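Local structure of putative peptidase (3K9T) at residues F390-V395 against I408-M414; T216-Y220 against I350-E354; R357-N363 against E430-V435. The protein may act in the biosynthesis of modified polysaccharides and, despite its aminopeptidase-like domain and bound zinc ion, is not expected to have peptidase activity. One frame throughout, in Å; residues are numbered along the deposited sequence.

Interaction 1: residues F390-V395 against I408-M414; sequences FAMFWV and IAYKSGM
Ser412 OG, on the residue whose CB presses against Trp394, accepts the backbone N-H of Met414 at 3.0 Å (Met414 N to Ser412 OG), an ST turn where the chain leaves helix 405-412 in the permutated winged helix-turn-helix domain. The same oxygen lies 2.8 Å from Ile408 O, one of two carbonyls within reach of its single proton. Chi1 of 71° sets OG between the backbone N and the carbonyl carbon, back toward the helix, while CB meets the indole of helix 389-398, whose segment crosses at 116°.

The contact between these two helices illustrates how one aromatic can organise a junction. Ser412 CB lies above the Trp394 indole as a CH-pi contact, 3.4 Å from the centroid of the five-membered ring and almost on its normal. At the far end of the indole, Lys411 CG approaches CZ3 and CH2 obliquely before the lysine chain bends away. Ile408 CG2 supports the base of the tryptophan, touching its CB at 3.8 Å.

Beyond the helix, Gly413 takes a positive phi and the chain turns to deliver Met414, a selenomethionine. Its extended side chain runs across to the first turn of 390-395, with SE beside Ala391 and in an oblique Met-aromatic relation to the indole. Trp295 of a second subunit meets both Trp394 and Phe390, the latter edge-to-face, and so brings the trimer interface to this junction. Met414 ends with CE near the plane of the indole, at its CD1 edge, and 3.4 Å from Phe390 CB.

Interaction 2: residues T216-Y220 against I350-E354; sequences TKYSY and IYTIE
Hydrogen bonds to the Glu354 carboxylate, led by those from the backbone of Lys217 and Tyr218, dominate this contact between the last turn of helix 336-355 and the entry to strand 219-225 in the aminopeptidase-like domain. Lys217 N points at the syn lone pair of OE1 in a nearly straight bond of 2.8 Å. Tyr218 N reaches OE2 from the syn side at 3.1 Å, while Tyr220 OH donates to the same OE2 from the anti side at 2.7 Å, with the oxygen in the plane of the tyrosine ring. A bend at chi2 (-81°) carries the carboxylate off the helix toward the backbone of 216-218. Within 216-220, Thr216 OG1 donates to Tyr218 O (2.6 Å), spanning the residues that offer the two N-H groups.

Two waters add a second layer. One links Lys217 NZ to Glu354 O, the other Tyr218 OH to Ile353 O, so carbonyls near the helix end are satisfied through solvent.

Apolar packing flanks the polar centre. Ile353 CG2 touches Tyr218 CD2 at 3.6 Å, and Ile350 CG2 lies by the hydroxyl end of Tyr220; Leu211 of helix 194-211 packs on both Ile350 and Tyr220.

Three donors gripping a buried carboxylate would be expected to stabilise its negative charge, probably offsetting the unfavourable field of the nearby helix C-terminus.

Interaction 3: residues R357-N363 against E430-V435; sequences RTYLNLN and ELLKLV
Tyr359 is held between two leucines of the opposing strand, Leu432 and Leu434, where segments 357-363 and 430-435 pair antiparallel in the permutated winged helix-turn-helix domain. The backbone sets the register. Leu360 and Lys433 form a hydrogen-bonded pair, with Leu360 N to Lys433 O at 2.8 Å and Lys433 N to Leu360 O at 2.9 Å, both in the carbonyl plane. Val435 N to Thr358 O and Leu362 N to Leu431 O extend the pairing at the two ends, the latter with its donor well above the carbonyl plane.

Tyr359 shows how a ring can lie between its non-hydrogen-bonded partner, Leu434, and the residue two before it, Leu432. Tyr359 CB lies 3.4 Å from Lys433 O, which sits near the plane of the ring at its edge. Chi1 of -64° puts CG beside the backbone N and sends the ring between the leucines. CG comes under Leu432 CD1, and CD1 of the ring touches Leu432 CB at 3.8 Å. Further out, CE1 and then CZ meet Leu434 CD1, CE1 at 3.7 Å. The two leucine methyls cover opposite faces of the ring, each offset toward the rim. Leu434 CD1 also touches Arg357 CB, CG and CD, so the extended arginine chain backs the same methyl.

On the face bearing Leu360 and Lys433, Leu360 CB also touches Val435 CG1. A water accepts from Thr358 N and donates to Val435 O, one oxygen of the C-terminal carboxylate. Asn361 OD1 accepts Asn363 N in an Asx turn, whereas the partner segment is entered through a Schellman motif at Glu430, closing helix 416-428.

That helix underlies the face bearing Tyr359 and Leu432, which rest on Ala423 and Leu426 respectively, while Asn361 ND2 reaches Leu396 O of helix 389-398.

Interaction 3 encloses interaction 1 along the chain: the paired strands bring the ends of the winged-helix domain together, and the helices of interaction 1 lie between them in sequence. Their centres are 15 Å apart and they touch where Val395 CG1 packs on Leu432 CD1 at 3.7 Å. Both also touch the second subunit. Interaction 2 belongs to the aminopeptidase-like domain, yet helix 336-355 runs almost directly into strand 358-361, and Lys217 CD lies 4.0 Å from Arg357 NH1 across the domain junction. Interactions 1 and 2 do not touch. All three are remote from the zinc ion held by His190, Asp196 and His325.

Interaction 1: residues F390-V395 against I408-M414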
loop_
_atom_site.group_PDB
_atom_site.type_symbol
_atom_site.label_atom_id
_atom_site.label_comp_id
_atom_site.label_asym_id
_atom_site.label_seq_id
_atom_site.Cartn_x
_atom_site.Cartn_y
_atom_site.Cartn_z
ATOM N N PHE A 390 -13.314 -15.032 20.848
ATOM C CA PHE A 390 -12.930 -14.053 19.827
ATOM C C PHE A 390 -12.627 -14.733 18.507
ATOM O O PHE A 390 -13.150 -14.331 17.488
ATOM C CB PHE A 390 -11.740 -13.226 20.291
ATOM C CG PHE A 390 -11.989 -12.549 21.580
ATOM C CD1 PHE A 390 -12.739 -11.389 21.612
ATOM C CD2 PHE A 390 -11.556 -13.123 22.778
ATOM C CE1 PHE A 390 -13.013 -10.764 22.822
ATOM C CE2 PHE A 390 -11.825 -12.518 23.991
ATOM C CZ PHE A 390 -12.557 -11.329 24.014
ATOM N N ALA A 391 -11.803 -15.772 18.525
ATOM C CA ALA A 391 -11.570 -16.544 17.317
ATOM C C ALA A 391 -12.921 -17.038 16.716
ATOM O O ALA A 391 -13.156 -17.010 15.489
ATOM C CB ALA A 391 -10.641 -17.765 17.619
HETATM N N MSE A 392 -13.813 -17.511 17.566
HETATM C CA MSE A 392 -15.057 -18.094 17.036
HETATM C C MSE A 392 -15.862 -17.059 16.294
HETATM O O MSE A 392 -16.370 -17.348 15.201
HETATM C CB MSE A 392 -15.898 -18.733 18.139
HETATM C CG MSE A 392 -15.273 -19.991 18.641
HETATM SE SE MSE A 392 -16.435 -21.064 19.733
HETATM C CE MSE A 392 -17.736 -19.802 20.466
ATOM N N PHE A 393 -15.969 -15.856 16.884
ATOM C CA PHE A 393 -16.734 -14.760 16.284
ATOM C C PHE A 393 -16.193 -14.345 14.918
ATOM O O PHE A 393 -16.971 -13.986 14.034
ATOM C CB PHE A 393 -16.797 -13.543 17.202
ATOM C CG PHE A 393 -17.672 -13.731 18.413
ATOM C CD1 PHE A 393 -18.996 -14.130 18.279
ATOM C CD2 PHE A 393 -17.189 -13.424 19.689
ATOM C CE1 PHE A 393 -19.811 -14.274 19.401
ATOM C CE2 PHE A 393 -17.988 -13.579 20.812
ATOM C CZ PHE A 393 -19.309 -13.991 20.664
ATOM N N TRP A 394 -14.869 -14.368 14.759
ATOM C CA TRP A 394 -14.252 -14.143 13.446
ATOM C C TRP A 394 -14.628 -15.204 12.426
ATOM O O TRP A 394 -14.963 -14.863 11.285
ATOM C CB TRP A 394 -12.738 -14.123 13.531
ATOM C CG TRP A 394 -12.160 -12.787 13.817
ATOM C CD1 TRP A 394 -11.448 -12.428 14.909
ATOM C CD2 TRP A 394 -12.263 -11.631 13.003
ATOM N NE1 TRP A 394 -11.084 -11.121 14.827
ATOM C CE2 TRP A 394 -11.559 -10.602 13.658
ATOM C CE3 TRP A 394 -12.892 -11.356 11.785
ATOM C CZ2 TRP A 394 -11.430 -9.319 13.124
ATOM C CZ3 TRP A 394 -12.788 -10.074 11.255
ATOM C CH2 TRP A 394 -12.069 -9.064 11.926
ATOM N N VAL A 395 -14.549 -16.479 12.829
ATOM C CA VAL A 395 -14.885 -17.578 11.941
ATOM C C VAL A 395 -16.346 -17.496 11.494
ATOM O O VAL A 395 -16.656 -17.658 10.317
ATOM C CB VAL A 395 -14.609 -18.936 12.565
ATOM C CG1 VAL A 395 -15.218 -20.017 11.711
ATOM C CG2 VAL A 395 -13.120 -19.158 12.692
ATOM N N ILE A 408 -8.995 -15.699 7.391
ATOM C CA ILE A 408 -9.551 -15.233 8.647
ATOM C C ILE A 408 -8.375 -14.982 9.608
ATOM O O ILE A 408 -8.328 -13.951 10.300
ATOM C CB ILE A 408 -10.634 -16.241 9.167
ATOM C CG1 ILE A 408 -11.790 -16.361 8.154
ATOM C CG2 ILE A 408 -11.209 -15.834 10.516
ATOM C CD1 ILE A 408 -12.650 -17.620 8.341
ATOM N N ALA A 409 -7.396 -15.881 9.602
ATOM C CA ALA A 409 -6.238 -15.716 10.468
ATOM C C ALA A 409 -5.540 -14.413 10.110
ATOM O O ALA A 409 -5.172 -13.644 10.994
ATOM C CB ALA A 409 -5.296 -16.877 10.347
ATOM N N TYR A 410 -5.367 -14.159 8.817
ATOM C CA TYR A 410 -4.745 -12.900 8.375
ATOM C C TYR A 410 -5.553 -11.674 8.778
ATOM O O TYR A 410 -5.009 -10.801 9.442
ATOM C CB TYR A 410 -4.475 -12.858 6.869
ATOM C CG TYR A 410 -3.063 -13.274 6.507
ATOM C CD1 TYR A 410 -2.008 -12.378 6.568
ATOM C CD2 TYR A 410 -2.790 -14.563 6.088
ATOM C CE1 TYR A 410 -0.705 -12.774 6.236
ATOM C CE2 TYR A 410 -1.524 -14.956 5.738
ATOM C CZ TYR A 410 -0.477 -14.082 5.830
ATOM O OH TYR A 410 0.780 -14.530 5.471
ATOM N N LYS A 411 -6.833 -11.604 8.399
ATOM C CA LYS A 411 -7.686 -10.431 8.751
ATOM C C LYS A 411 -7.778 -10.212 10.277
ATOM O O LYS A 411 -7.699 -9.088 10.746
ATOM C CB LYS A 411 -9.090 -10.545 8.135
ATOM C CG LYS A 411 -9.993 -9.334 8.369
ATOM C CD LYS A 411 -10.075 -8.389 7.162
ATOM C CE LYS A 411 -11.374 -8.588 6.393
ATOM N NZ LYS A 411 -11.398 -7.838 5.111
ATOM N N SER A 412 -7.932 -11.287 11.037
ATOM C CA SER A 412 -8.013 -11.189 12.498
ATOM C C SER A 412 -6.668 -10.870 13.162
ATOM O O SER A 412 -6.607 -10.508 14.337
ATOM C CB SER A 412 -8.563 -12.519 13.094
ATOM O OG SER A 412 -7.635 -13.604 13.021
ATOM N N GLY A 413 -5.573 -11.069 12.450
ATOM C CA GLY A 413 -4.276 -10.931 13.079
ATOM C C GLY A 413 -3.988 -12.056 14.053
ATOM O O GLY A 413 -3.019 -11.997 14.827
HETATM N N MSE A 414 -4.803 -13.102 14.026
HETATM C CA MSE A 414 -4.607 -14.174 14.984
HETATM C C MSE A 414 -3.806 -15.295 14.350
HETATM O O MSE A 414 -3.743 -15.442 13.130
HETATM C CB MSE A 414 -5.939 -14.696 15.542
HETATM C CG MSE A 414 -6.778 -13.669 16.288
HETATM SE SE MSE A 414 -8.438 -14.465 16.813
HETATM C CE MSE A 414 -9.085 -13.244 18.122
#

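Interaction 2: residues T216-Y220 against I350-E354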
loop_
_atom_site.group_PDB
_atom_site.type_symbol
_atom_site.label_atom_id
_atom_site.label_comp_id
_atom_site.label_asym_id
_atom_site.label_seq_id
_atom_site.Cartn_x
_atom_site.Cartn_y
_atom_site.Cartn_z
ATOM N N THR A 216 -3.053 -37.914 4.690
ATOM C CA THR A 216 -3.060 -36.524 4.207
ATOM C C THR A 216 -4.117 -36.264 3.149
ATOM O O THR A 216 -4.504 -37.174 2.434
ATOM C CB THR A 216 -1.673 -36.108 3.619
ATOM O OG1 THR A 216 -1.363 -36.917 2.468
ATOM C CG2 THR A 216 -0.589 -36.259 4.659
ATOM N N LYS A 217 -4.583 -35.011 3.084
ATOM C CA LYS A 217 -5.563 -34.554 2.078
ATOM C C LYS A 217 -4.838 -34.429 0.753
ATOM O O LYS A 217 -5.290 -34.927 -0.285
ATOM C CB LYS A 217 -6.167 -33.187 2.483
ATOM C CG LYS A 217 -7.121 -32.471 1.468
ATOM C CD LYS A 217 -7.618 -31.098 2.056
ATOM C CE LYS A 217 -7.971 -30.029 0.982
ATOM N NZ LYS A 217 -8.896 -28.936 1.473
ATOM N N TYR A 218 -3.707 -33.753 0.808
ATOM C CA TYR A 218 -2.892 -33.580 -0.366
ATOM C C TYR A 218 -1.906 -34.738 -0.591
ATOM O O TYR A 218 -1.602 -35.516 0.318
ATOM C CB TYR A 218 -2.124 -32.267 -0.304
ATOM C CG TYR A 218 -2.984 -31.038 -0.395
ATOM C CD1 TYR A 218 -3.508 -30.623 -1.605
ATOM C CD2 TYR A 218 -3.249 -30.274 0.726
ATOM C CE1 TYR A 218 -4.288 -29.482 -1.691
ATOM C CE2 TYR A 218 -4.023 -29.150 0.648
ATOM C CZ TYR A 218 -4.529 -28.746 -0.558
ATOM O OH TYR A 218 -5.275 -27.601 -0.606
ATOM N N SER A 219 -1.477 -34.847 -1.844
ATOM C CA SER A 219 -0.434 -35.749 -2.249
ATOM C C SER A 219 0.844 -34.964 -2.097
ATOM O O SER A 219 0.825 -33.743 -2.196
ATOM C CB SER A 219 -0.618 -36.210 -3.690
ATOM O OG SER A 219 -1.705 -37.116 -3.785
ATOM N N TYR A 220 1.931 -35.674 -1.798
ATOM C CA TYR A 220 3.216 -35.070 -1.565
ATOM C C TYR A 220 4.278 -35.781 -2.380
ATOM O O TYR A 220 4.320 -36.997 -2.390
ATOM C CB TYR A 220 3.555 -35.124 -0.070
ATOM C CG TYR A 220 2.720 -34.194 0.742
ATOM C CD1 TYR A 220 1.412 -34.546 1.094
ATOM C CD2 TYR A 220 3.224 -32.948 1.163
ATOM C CE1 TYR A 220 0.625 -33.691 1.832
ATOM C CE2 TYR A 220 2.440 -32.069 1.922
ATOM C CZ TYR A 220 1.125 -32.444 2.230
ATOM O OH TYR A 220 0.314 -31.616 2.966
ATOM N N ILE A 350 3.066 -27.581 6.766
ATOM C CA ILE A 350 2.303 -28.693 6.189
ATOM C C ILE A 350 0.984 -28.839 6.913
ATOM O O ILE A 350 -0.049 -28.992 6.271
ATOM C CB ILE A 350 3.096 -30.026 6.164
ATOM C CG1 ILE A 350 4.217 -29.950 5.107
ATOM C CG2 ILE A 350 2.163 -31.187 5.872
ATOM C CD1 ILE A 350 5.288 -31.103 5.120
ATOM N N TYR A 351 1.011 -28.758 8.240
ATOM C CA TYR A 351 -0.230 -28.715 9.025
ATOM C C TYR A 351 -1.147 -27.588 8.517
ATOM O O TYR A 351 -2.338 -27.788 8.391
ATOM C CB TYR A 351 0.074 -28.501 10.517
ATOM C CG TYR A 351 -1.147 -28.322 11.412
ATOM C CD1 TYR A 351 -1.803 -27.084 11.518
ATOM C CD2 TYR A 351 -1.635 -29.376 12.165
ATOM C CE1 TYR A 351 -2.907 -26.931 12.342
ATOM C CE2 TYR A 351 -2.748 -29.226 13.009
ATOM C CZ TYR A 351 -3.371 -28.004 13.098
ATOM O OH TYR A 351 -4.468 -27.859 13.912
ATOM N N THR A 352 -0.596 -26.417 8.205
ATOM C CA THR A 352 -1.426 -25.287 7.734
ATOM C C THR A 352 -2.013 -25.570 6.335
ATOM O O THR A 352 -3.195 -25.330 6.060
ATOM C CB THR A 352 -0.628 -23.956 7.775
ATOM O OG1 THR A 352 -0.056 -23.778 9.079
ATOM C CG2 THR A 352 -1.524 -22.769 7.465
ATOM N N ILE A 353 -1.177 -26.090 5.455
ATOM C CA ILE A 353 -1.601 -26.446 4.115
ATOM C C ILE A 353 -2.781 -27.391 4.190
ATOM O O ILE A 353 -3.769 -27.205 3.505
ATOM C CB ILE A 353 -0.470 -27.156 3.344
ATOM C CG1 ILE A 353 0.628 -26.176 2.976
ATOM C CG2 ILE A 353 -1.005 -27.866 2.074
ATOM C CD1 ILE A 353 1.909 -26.906 2.549
ATOM N N GLU A 354 -2.656 -28.406 5.033
ATOM C CA GLU A 354 -3.663 -29.457 5.135
ATOM C C GLU A 354 -4.985 -28.998 5.744
ATOM O O GLU A 354 -6.041 -29.402 5.290
ATOM C CB GLU A 354 -3.088 -30.572 5.993
ATOM C CG GLU A 354 -2.055 -31.400 5.295
ATOM C CD GLU A 354 -2.665 -32.435 4.397
ATOM O OE1 GLU A 354 -3.592 -33.118 4.863
ATOM O OE2 GLU A 354 -2.213 -32.563 3.230
HETATM O O HOH W 1 -7.108 -28.045 3.131
HETATM O O HOH W 2 -4.408 -25.933 1.267
#

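Interaction 3: residues R357-N363 against E430-V435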
loop_
_atom_site.group_PDB
_atom_site.type_symbol
_atom_site.label_atom_id
_atom_site.label_comp_id
_atom_site.label_asym_id
_atom_site.label_seq_id
_atom_site.Cartn_x
_atom_site.Cartn_y
_atom_site.Cartn_z
ATOM N N ARG A 357 -9.101 -24.979 5.461
ATOM C CA ARG A 357 -10.406 -25.214 4.849
ATOM C C ARG A 357 -11.225 -23.933 4.600
ATOM O O ARG A 357 -10.819 -22.845 4.996
ATOM C CB ARG A 357 -11.156 -26.243 5.665
ATOM C CG ARG A 357 -10.489 -27.583 5.573
ATOM C CD ARG A 357 -11.042 -28.598 6.556
ATOM N NE ARG A 357 -10.047 -29.651 6.660
ATOM C CZ ARG A 357 -9.839 -30.580 5.731
ATOM N NH1 ARG A 357 -10.585 -30.642 4.624
ATOM N NH2 ARG A 357 -8.880 -31.472 5.919
ATOM N N THR A 358 -12.324 -24.067 3.848
ATOM C CA THR A 358 -13.288 -22.984 3.684
ATOM C C THR A 358 -14.632 -23.487 4.156
ATOM O O THR A 358 -15.005 -24.600 3.857
ATOM C CB THR A 358 -13.366 -22.460 2.272
ATOM O OG1 THR A 358 -12.102 -21.883 1.941
ATOM C CG2 THR A 358 -14.429 -21.385 2.174
ATOM N N TYR A 359 -15.317 -22.671 4.951
ATOM C CA TYR A 359 -16.583 -23.047 5.552
ATOM C C TYR A 359 -17.681 -22.033 5.268
ATOM O O TYR A 359 -17.437 -20.887 4.888
ATOM C CB TYR A 359 -16.461 -23.147 7.076
ATOM C CG TYR A 359 -15.546 -24.216 7.646
ATOM C CD1 TYR A 359 -16.025 -25.493 7.939
ATOM C CD2 TYR A 359 -14.231 -23.921 7.998
ATOM C CE1 TYR A 359 -15.196 -26.464 8.524
ATOM C CE2 TYR A 359 -13.394 -24.884 8.583
ATOM C CZ TYR A 359 -13.881 -26.148 8.836
ATOM O OH TYR A 359 -13.050 -27.087 9.398
ATOM N N LEU A 360 -18.907 -22.485 5.463
ATOM C CA LEU A 360 -20.078 -21.640 5.360
ATOM C C LEU A 360 -20.751 -21.644 6.732
ATOM O O LEU A 360 -21.030 -22.693 7.295
ATOM C CB LEU A 360 -21.028 -22.187 4.317
ATOM C CG LEU A 360 -22.225 -21.320 4.003
ATOM C CD1 LEU A 360 -21.746 -20.078 3.281
ATOM C CD2 LEU A 360 -23.173 -22.129 3.159
ATOM N N ASN A 361 -20.960 -20.457 7.281
ATOM C CA ASN A 361 -21.735 -20.269 8.505
ATOM C C ASN A 361 -23.183 -20.683 8.231
ATOM O O ASN A 361 -23.840 -20.090 7.367
ATOM C CB ASN A 361 -21.637 -18.782 8.910
ATOM C CG ASN A 361 -22.296 -18.453 10.229
ATOM O OD1 ASN A 361 -23.117 -19.200 10.735
ATOM N ND2 ASN A 361 -21.980 -17.278 10.762
ATOM N N LEU A 362 -23.675 -21.700 8.948
ATOM C CA LEU A 362 -25.063 -22.165 8.775
ATOM C C LEU A 362 -26.104 -21.332 9.491
ATOM O O LEU A 362 -27.302 -21.592 9.329
ATOM C CB LEU A 362 -25.214 -23.652 9.126
ATOM C CG LEU A 362 -24.417 -24.578 8.192
ATOM C CD1 LEU A 362 -24.650 -25.961 8.616
ATOM C CD2 LEU A 362 -24.813 -24.433 6.730
ATOM N N ASN A 363 -25.652 -20.341 10.266
ATOM C CA ASN A 363 -26.521 -19.370 10.938
ATOM C C ASN A 363 -26.000 -17.958 10.634
ATOM O O ASN A 363 -25.580 -17.226 11.516
ATOM C CB ASN A 363 -26.528 -19.610 12.454
ATOM C CG ASN A 363 -27.596 -18.790 13.178
ATOM O OD1 ASN A 363 -28.738 -19.213 13.279
ATOM N ND2 ASN A 363 -27.216 -17.620 13.690
ATOM N N GLU A 430 -22.329 -28.034 14.556
ATOM C CA GLU A 430 -23.054 -27.918 13.296
ATOM C C GLU A 430 -23.410 -26.487 12.867
ATOM O O GLU A 430 -24.364 -26.265 12.112
ATOM C CB GLU A 430 -24.300 -28.807 13.310
ATOM C CG GLU A 430 -24.024 -30.252 13.724
ATOM C CD GLU A 430 -25.227 -31.165 13.561
ATOM O OE1 GLU A 430 -26.350 -30.774 13.950
ATOM O OE2 GLU A 430 -25.039 -32.293 13.062
ATOM N N LEU A 431 -22.613 -25.520 13.300
ATOM C CA LEU A 431 -22.801 -24.136 12.856
ATOM C C LEU A 431 -22.013 -23.840 11.551
ATOM O O LEU A 431 -22.089 -22.734 11.008
ATOM C CB LEU A 431 -22.380 -23.170 13.967
ATOM C CG LEU A 431 -23.385 -22.925 15.083
ATOM C CD1 LEU A 431 -22.719 -22.191 16.234
ATOM C CD2 LEU A 431 -24.638 -22.158 14.584
ATOM N N LEU A 432 -21.249 -24.816 11.063
ATOM C CA LEU A 432 -20.444 -24.650 9.847
ATOM C C LEU A 432 -20.579 -25.841 8.877
ATOM O O LEU A 432 -20.648 -26.990 9.270
ATOM C CB LEU A 432 -18.951 -24.450 10.198
ATOM C CG LEU A 432 -18.508 -23.207 10.982
ATOM C CD1 LEU A 432 -17.006 -23.289 11.315
ATOM C CD2 LEU A 432 -18.863 -21.895 10.219
ATOM N N LYS A 433 -20.588 -25.534 7.597
ATOM C CA LYS A 433 -20.599 -26.530 6.553
ATOM C C LYS A 433 -19.265 -26.364 5.837
ATOM O O LYS A 433 -18.782 -25.249 5.677
ATOM C CB LYS A 433 -21.753 -26.251 5.598
ATOM C CG LYS A 433 -21.956 -27.270 4.503
ATOM C CD LYS A 433 -22.988 -26.772 3.461
ATOM C CE LYS A 433 -22.873 -27.524 2.152
ATOM N NZ LYS A 433 -24.116 -27.420 1.340
ATOM N N LEU A 434 -18.633 -27.469 5.467
ATOM C CA LEU A 434 -17.406 -27.424 4.678
ATOM C C LEU A 434 -17.865 -27.157 3.238
ATOM O O LEU A 434 -18.818 -27.762 2.758
ATOM C CB LEU A 434 -16.671 -28.749 4.813
ATOM C CG LEU A 434 -15.183 -28.908 4.520
ATOM C CD1 LEU A 434 -14.286 -27.886 5.206
ATOM C CD2 LEU A 434 -14.868 -30.278 5.005
ATOM N N VAL A 435 -17.245 -26.202 2.570
ATOM C CA VAL A 435 -17.616 -25.903 1.190
ATOM C C VAL A 435 -16.368 -25.701 0.373
ATOM O O VAL A 435 -15.288 -26.142 0.778
ATOM C CB VAL A 435 -18.501 -24.666 1.094
ATOM C CG1 VAL A 435 -19.922 -24.965 1.692
ATOM C CG2 VAL A 435 -17.805 -23.477 1.748
ATOM O OXT VAL A 435 -16.418 -25.108 -0.689
HETATM O O HOH W 3 -12.735 -26.527 2.239
#